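Endoglucanase (Clostridium thermocellum, PDB 2YIK) probably hydrolyses internal beta-1,4-glucosidic bonds of cellulose, as expected of a family 9 glycoside hydrolase. Local coordinates at residues A[380-393]-A[473-485]. Sequence-based numbering, arbitrary orientation.
Sequences TPGGYVFLNQWGSA and GALVGGPDASDQH
Asp483 grips the type I turn of Thr380 to Gly383 with both carboxylate oxygens. OD1 of Asp483 accepts from Thr380 OG1 at 2.7 Å, and OD2 of Asp483 takes the backbone N of Gly382, also at 2.7 Å; both donors come from the syn side, a little under 30° out of the carboxylate plane. Thr380 OG1 lies between its own backbone N and carbonyl carbon (chi1 68°), where it gives its proton to Asp483 and accepts from Tyr384 N (3.0 Å), just past the turn. Asp483 OD1 has a second partner in Tyr427 OH, from helix 416-428.

At the other end, Gly477 O receives the amide of Ala393 in a nearly straight bond (N to O 3.0 Å, 167°), binding the first turn of helix 392-408 to loop 473-485. Beside it, Ala393 CB packs against Leu475 CG, and the hydroxyls of Tyr384 and Ser392 share a hydrogen bond.

Nonpolar and ring contacts lie between. Ala481 CB sits over one face of the Phe386 ring, a CH-pi contact, while Pro479 O meets that ring's edge in plane. Pro479 CG rests 3.7 Å from Tyr384 CE2.

Such loops at helix ends belong to the family 9 (alpha/alpha)6 barrel; Val476's side chain lies about 7 Å from that of His451, the predicted active-site residue.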
ATOM      1  N   THR A 380       0.330 -21.612 -13.612  1.00 29.54           N
ATOM      2  CA  THR A 380       1.278 -22.695 -13.393  1.00 29.17           C
ATOM      3  C   THR A 380       0.630 -24.073 -13.503  1.00 28.36           C
ATOM      4  O   THR A 380      -0.594 -24.199 -13.464  1.00 28.46           O
ATOM      5  CB  THR A 380       1.901 -22.606 -11.990  1.00 26.62           C
ATOM      6  OG1 THR A 380       0.889 -22.875 -11.015  1.00 27.51           O
ATOM      7  CG2 THR A 380       2.483 -21.229 -11.743  1.00 27.80           C
ATOM      8  N   PRO A 381       1.453 -25.127 -13.649  1.00 28.84           N
ATOM      9  CA  PRO A 381       0.893 -26.480 -13.747  1.00 28.32           C
ATOM     10  C   PRO A 381       0.031 -26.704 -12.509  1.00 27.41           C
ATOM     11  O   PRO A 381      -0.993 -27.379 -12.550  1.00 27.55           O
ATOM     12  CB  PRO A 381       2.139 -27.364 -13.755  1.00 27.86           C
ATOM     13  CG  PRO A 381       3.134 -26.513 -14.490  1.00 28.79           C
ATOM     14  CD  PRO A 381       2.915 -25.145 -13.858  1.00 27.38           C
ATOM     15  N   GLY A 382       0.454 -26.094 -11.405  1.00 28.28           N
ATOM     16  CA  GLY A 382      -0.270 -26.220 -10.154  1.00 28.23           C
ATOM     17  C   GLY A 382      -1.577 -25.446 -10.062  1.00 29.06           C
ATOM     18  O   GLY A 382      -2.307 -25.606  -9.091  1.00 30.98           O
ATOM     19  N   GLY A 383      -1.875 -24.599 -11.046  1.00 28.62           N
ATOM     20  CA  GLY A 383      -3.125 -23.850 -11.024  1.00 28.20           C
ATOM     21  C   GLY A 383      -3.073 -22.445 -10.440  1.00 27.93           C
ATOM     22  O   GLY A 383      -4.107 -21.846 -10.143  1.00 28.07           O
ATOM     23  N   TYR A 384      -1.868 -21.906 -10.311  1.00 25.67           N
ATOM     24  CA  TYR A 384      -1.646 -20.581  -9.740  1.00 25.38           C
ATOM     25  C   TYR A 384      -1.452 -19.534 -10.836  1.00 25.14           C
ATOM     26  O   TYR A 384      -0.603 -19.713 -11.706  1.00 25.32           O
ATOM     27  CB  TYR A 384      -0.407 -20.666  -8.850  1.00 26.06           C
ATOM     28  CG  TYR A 384       0.124 -19.375  -8.275  1.00 26.70           C
ATOM     29  CD1 TYR A 384      -0.646 -18.600  -7.406  1.00 25.72           C
ATOM     30  CD2 TYR A 384       1.436 -18.973  -8.533  1.00 27.65           C
ATOM     31  CE1 TYR A 384      -0.113 -17.459  -6.798  1.00 26.34           C
ATOM     32  CE2 TYR A 384       1.977 -17.836  -7.932  1.00 27.90           C
ATOM     33  CZ  TYR A 384       1.195 -17.085  -7.064  1.00 28.13           C
ATOM     34  OH  TYR A 384       1.732 -15.977  -6.452  1.00 27.37           O
ATOM     35  N   VAL A 385      -2.225 -18.447 -10.803  1.00 24.65           N
ATOM     36  CA  VAL A 385      -2.080 -17.407 -11.827  1.00 23.81           C
ATOM     37  C   VAL A 385      -0.843 -16.570 -11.495  1.00 24.50           C
ATOM     38  O   VAL A 385      -0.780 -15.860 -10.493  1.00 25.60           O
ATOM     39  CB  VAL A 385      -3.354 -16.542 -11.960  1.00 22.79           C
ATOM     40  CG1 VAL A 385      -3.213 -15.596 -13.141  1.00 20.27           C
ATOM     41  CG2 VAL A 385      -4.575 -17.451 -12.180  1.00 20.58           C
ATOM     42  N   PHE A 386       0.131 -16.683 -12.389  1.00 25.72           N
ATOM     43  CA  PHE A 386       1.467 -16.099 -12.281  1.00 27.80           C
ATOM     44  C   PHE A 386       1.770 -15.009 -13.330  1.00 28.76           C
ATOM     45  O   PHE A 386       1.887 -15.321 -14.512  1.00 30.06           O
ATOM     46  CB  PHE A 386       2.415 -17.298 -12.442  1.00 28.83           C
ATOM     47  CG  PHE A 386       3.865 -17.008 -12.246  1.00 31.28           C
ATOM     48  CD1 PHE A 386       4.660 -16.631 -13.322  1.00 33.22           C
ATOM     49  CD2 PHE A 386       4.465 -17.222 -11.007  1.00 31.67           C
ATOM     50  CE1 PHE A 386       6.037 -16.481 -13.177  1.00 34.21           C
ATOM     51  CE2 PHE A 386       5.839 -17.079 -10.845  1.00 32.88           C
ATOM     52  CZ  PHE A 386       6.631 -16.707 -11.934  1.00 33.67           C
ATOM     53  N   LEU A 387       1.898 -13.745 -12.913  1.00 28.17           N
ATOM     54  CA  LEU A 387       2.213 -12.660 -13.863  1.00 29.07           C
ATOM     55  C   LEU A 387       3.702 -12.754 -14.206  1.00 29.83           C
ATOM     56  O   LEU A 387       4.081 -12.886 -15.371  1.00 31.13           O
ATOM     57  CB  LEU A 387       1.891 -11.284 -13.266  1.00 28.81           C
ATOM     58  CG  LEU A 387       2.221 -10.065 -14.139  1.00 28.90           C
ATOM     59  CD1 LEU A 387       1.606 -10.209 -15.522  1.00 30.54           C
ATOM     60  CD2 LEU A 387       1.701  -8.814 -13.459  1.00 29.50           C
ATOM     61  N   ASN A 388       4.544 -12.663 -13.184  1.00 30.18           N
ATOM     62  CA  ASN A 388       5.985 -12.827 -13.342  1.00 31.13           C
ATOM     63  C   ASN A 388       6.569 -13.261 -11.995  1.00 32.41           C
ATOM     64  O   ASN A 388       5.858 -13.290 -10.985  1.00 33.37           O
ATOM     65  CB  ASN A 388       6.669 -11.568 -13.923  1.00 28.29           C
ATOM     66  CG  ASN A 388       6.505 -10.335 -13.065  1.00 28.82           C
ATOM     67  OD1 ASN A 388       6.886 -10.323 -11.897  1.00 26.94           O
ATOM     68  ND2 ASN A 388       5.955  -9.274 -13.654  1.00 27.15           N
ATOM     69  N   GLN A 389       7.849 -13.612 -11.973  1.00 34.27           N
ATOM     70  CA  GLN A 389       8.488 -14.114 -10.753  1.00 36.54           C
ATOM     71  C   GLN A 389       8.763 -13.178  -9.584  1.00 36.84           C
ATOM     72  O   GLN A 389       8.982 -13.647  -8.464  1.00 37.04           O
ATOM     73  CB  GLN A 389       9.800 -14.801 -11.116  1.00 38.57           C
ATOM     74  CG  GLN A 389      10.782 -13.872 -11.807  1.00 42.17           C
ATOM     75  CD  GLN A 389      12.003 -14.609 -12.324  1.00 45.04           C
ATOM     76  OE1 GLN A 389      12.991 -14.783 -11.612  1.00 47.11           O
ATOM     77  NE2 GLN A 389      11.933 -15.059 -13.568  1.00 45.90           N
ATOM     78  N   TRP A 390       8.781 -11.873  -9.823  1.00 35.58           N
ATOM     79  CA  TRP A 390       9.059 -10.946  -8.739  1.00 36.26           C
ATOM     80  C   TRP A 390       7.777 -10.534  -8.021  1.00 34.79           C
ATOM     81  O   TRP A 390       7.062  -9.627  -8.453  1.00 33.05           O
ATOM     82  CB  TRP A 390       9.825  -9.741  -9.291  1.00 39.92           C
ATOM     83  CG  TRP A 390      11.080 -10.183 -10.026  1.00 44.68           C
ATOM     84  CD1 TRP A 390      12.294 -10.510  -9.473  1.00 45.12           C
ATOM     85  CD2 TRP A 390      11.211 -10.410 -11.438  1.00 45.70           C
ATOM     86  NE1 TRP A 390      13.166 -10.926 -10.459  1.00 46.59           N
ATOM     87  CE2 TRP A 390      12.527 -10.874 -11.672  1.00 47.64           C
ATOM     88  CE3 TRP A 390      10.341 -10.270 -12.529  1.00 47.96           C
ATOM     89  CZ2 TRP A 390      12.995 -11.196 -12.956  1.00 48.33           C
ATOM     90  CZ3 TRP A 390      10.807 -10.592 -13.807  1.00 48.38           C
ATOM     91  CH2 TRP A 390      12.121 -11.049 -14.007  1.00 49.04           C
ATOM     92  N   GLY A 391       7.492 -11.237  -6.924  1.00 31.75           N
ATOM     93  CA  GLY A 391       6.304 -10.959  -6.142  1.00 29.29           C
ATOM     94  C   GLY A 391       5.044 -11.388  -6.860  1.00 28.92           C
ATOM     95  O   GLY A 391       4.112 -10.594  -7.030  1.00 30.13           O
ATOM     96  N   SER A 392       5.008 -12.645  -7.293  1.00 27.02           N
ATOM     97  CA  SER A 392       3.841 -13.158  -7.988  1.00 24.73           C
ATOM     98  C   SER A 392       2.625 -13.142  -7.064  1.00 24.00           C
ATOM     99  O   SER A 392       1.514 -12.860  -7.510  1.00 24.23           O
ATOM    100  CB  SER A 392       4.093 -14.587  -8.491  1.00 25.71           C
ATOM    101  OG  SER A 392       4.233 -15.512  -7.424  1.00 26.36           O
ATOM    102  N   ALA A 393       2.840 -13.438  -5.781  1.00 21.75           N
ATOM    103  CA  ALA A 393       1.757 -13.466  -4.789  1.00 22.48           C
ATOM    104  C   ALA A 393       1.157 -12.075  -4.586  1.00 22.06           C
ATOM    105  O   ALA A 393      -0.043 -11.921  -4.358  1.00 19.69           O
ATOM    106  CB  ALA A 393       2.274 -14.006  -3.463  1.00 19.47           C
ATOM    107  N   GLY A 473       1.894 -13.795   9.469  1.00 29.84           N
ATOM    108  CA  GLY A 473       1.136 -13.117   8.432  1.00 28.24           C
ATOM    109  C   GLY A 473       1.826 -12.583   7.198  1.00 28.37           C
ATOM    110  O   GLY A 473       1.162 -12.063   6.302  1.00 27.80           O
ATOM    111  N   ALA A 474       3.146 -12.694   7.136  1.00 28.41           N
ATOM    112  CA  ALA A 474       3.867 -12.206   5.968  1.00 28.13           C
ATOM    113  C   ALA A 474       3.602 -13.106   4.757  1.00 28.48           C
ATOM    114  O   ALA A 474       3.661 -14.333   4.864  1.00 27.87           O
ATOM    115  CB  ALA A 474       5.362 -12.155   6.257  1.00 27.04           C
ATOM    116  N   LEU A 475       3.297 -12.489   3.618  1.00 27.49           N
ATOM    117  CA  LEU A 475       3.054 -13.226   2.379  1.00 27.60           C
ATOM    118  C   LEU A 475       4.332 -13.070   1.570  1.00 27.64           C
ATOM    119  O   LEU A 475       4.657 -11.970   1.126  1.00 26.75           O
ATOM    120  CB  LEU A 475       1.879 -12.626   1.603  1.00 26.04           C
ATOM    121  CG  LEU A 475       1.611 -13.187   0.201  1.00 26.51           C
ATOM    122  CD1 LEU A 475       1.175 -14.638   0.292  1.00 25.09           C
ATOM    123  CD2 LEU A 475       0.530 -12.354  -0.486  1.00 26.36           C
ATOM    124  N   VAL A 476       5.068 -14.162   1.393  1.00 26.92           N
ATOM    125  CA  VAL A 476       6.317 -14.095   0.649  1.00 25.59           C
ATOM    126  C   VAL A 476       6.097 -13.990  -0.863  1.00 24.83           C
ATOM    127  O   VAL A 476       4.988 -14.203  -1.358  1.00 23.05           O
ATOM    128  CB  VAL A 476       7.190 -15.316   0.958  1.00 25.68           C
ATOM    129  CG1 VAL A 476       7.457 -15.386   2.463  1.00 25.90           C
ATOM    130  CG2 VAL A 476       6.501 -16.586   0.472  1.00 24.24           C
ATOM    131  N   GLY A 477       7.162 -13.648  -1.582  1.00 25.05           N
ATOM    132  CA  GLY A 477       7.089 -13.512  -3.025  1.00 25.07           C
ATOM    133  C   GLY A 477       6.236 -14.580  -3.680  1.00 26.64           C
ATOM    134  O   GLY A 477       5.432 -14.287  -4.565  1.00 26.24           O
ATOM    135  N   GLY A 478       6.418 -15.827  -3.255  1.00 26.63           N
ATOM    136  CA  GLY A 478       5.631 -16.908  -3.812  1.00 27.20           C
ATOM    137  C   GLY A 478       6.437 -17.910  -4.606  1.00 28.46           C
ATOM    138  O   GLY A 478       7.663 -17.803  -4.689  1.00 29.99           O
ATOM    139  N   PRO A 479       5.766 -18.901  -5.215  1.00 29.09           N
ATOM    140  CA  PRO A 479       6.436 -19.933  -6.008  1.00 30.57           C
ATOM    141  C   PRO A 479       6.847 -19.417  -7.383  1.00 31.99           C
ATOM    142  O   PRO A 479       6.437 -18.326  -7.791  1.00 32.90           O
ATOM    143  CB  PRO A 479       5.383 -21.033  -6.086  1.00 30.57           C
ATOM    144  CG  PRO A 479       4.094 -20.240  -6.166  1.00 29.73           C
ATOM    145  CD  PRO A 479       4.310 -19.146  -5.136  1.00 29.50           C
ATOM    146  N   ASP A 480       7.672 -20.184  -8.092  1.00 32.95           N
ATOM    147  CA  ASP A 480       8.081 -19.770  -9.428  1.00 32.39           C
ATOM    148  C   ASP A 480       7.063 -20.295 -10.435  1.00 31.71           C
ATOM    149  O   ASP A 480       6.016 -20.805 -10.045  1.00 31.33           O
ATOM    150  CB  ASP A 480       9.502 -20.255  -9.771  1.00 34.15           C
ATOM    151  CG  ASP A 480       9.673 -21.762  -9.659  1.00 36.61           C
ATOM    152  OD1 ASP A 480       8.703 -22.524  -9.877  1.00 35.50           O
ATOM    153  OD2 ASP A 480      10.808 -22.191  -9.379  1.00 37.36           O
ATOM    154  N   ALA A 481       7.357 -20.162 -11.723  1.00 31.23           N
ATOM    155  CA  ALA A 481       6.431 -20.599 -12.764  1.00 30.18           C
ATOM    156  C   ALA A 481       6.161 -22.093 -12.767  1.00 29.69           C
ATOM    157  O   ALA A 481       5.197 -22.556 -13.387  1.00 29.38           O
ATOM    158  CB  ALA A 481       6.952 -20.166 -14.130  1.00 30.53           C
ATOM    159  N   SER A 482       6.998 -22.850 -12.071  1.00 30.22           N
ATOM    160  CA  SER A 482       6.851 -24.313 -12.026  1.00 30.84           C
ATOM    161  C   SER A 482       6.418 -24.790 -10.633  1.00 30.65           C
ATOM    162  O   SER A 482       6.662 -25.948 -10.259  1.00 28.75           O
ATOM    163  CB  SER A 482       8.198 -24.964 -12.417  1.00 31.91           C
ATOM    164  OG  SER A 482       8.454 -24.871 -13.830  1.00 33.33           O
ATOM    165  N   ASP A 483       5.744 -23.894  -9.893  1.00 30.49           N
ATOM    166  CA  ASP A 483       5.285 -24.164  -8.517  1.00 31.21           C
ATOM    167  C   ASP A 483       6.447 -24.518  -7.591  1.00 32.78           C
ATOM    168  O   ASP A 483       6.234 -25.047  -6.488  1.00 34.23           O
ATOM    169  CB  ASP A 483       4.248 -25.312  -8.496  1.00 30.93           C
ATOM    170  CG  ASP A 483       3.014 -25.023  -9.371  1.00 30.91           C
ATOM    171  OD1 ASP A 483       2.113 -24.234  -8.977  1.00 30.85           O
ATOM    172  OD2 ASP A 483       2.970 -25.573 -10.497  1.00 30.64           O
ATOM    173  N   GLN A 484       7.682 -24.216  -7.964  1.00 34.20           N
ATOM    174  CA  GLN A 484       8.713 -24.542  -6.984  1.00 35.95           C
ATOM    175  C   GLN A 484       9.075 -23.313  -6.126  1.00 36.30           C
ATOM    176  O   GLN A 484       8.780 -22.164  -6.473  1.00 35.67           O
ATOM    177  CB  GLN A 484       9.985 -25.075  -7.641  1.00 39.37           C
ATOM    178  CG  GLN A 484       9.803 -26.336  -8.502  1.00 42.89           C
ATOM    179  CD  GLN A 484       9.417 -27.559  -7.686  1.00 46.56           C
ATOM    180  OE1 GLN A 484      10.264 -28.388  -7.323  1.00 50.37           O
ATOM    181  NE2 GLN A 484       8.122 -27.690  -7.413  1.00 47.37           N
ATOM    182  N   HIS A 485       9.702 -23.582  -4.981  1.00 36.25           N
ATOM    183  CA  HIS A 485      10.054 -22.536  -4.031  1.00 36.55           C
ATOM    184  C   HIS A 485      11.214 -22.926  -3.105  1.00 37.17           C
ATOM    185  O   HIS A 485      11.271 -24.052  -2.608  1.00 36.33           O
ATOM    186  CB  HIS A 485       8.814 -22.235  -3.167  1.00 35.08           C
ATOM    187  CG  HIS A 485       9.052 -21.236  -2.070  1.00 34.79           C
ATOM    188  ND1 HIS A 485       8.960 -19.877  -2.270  1.00 34.32           N
ATOM    189  CD2 HIS A 485       9.345 -21.407  -0.756  1.00 32.46           C
ATOM    190  CE1 HIS A 485       9.184 -19.248  -1.125  1.00 33.98           C
ATOM    191  NE2 HIS A 485       9.420 -20.154  -0.194  1.00 35.25           N
TER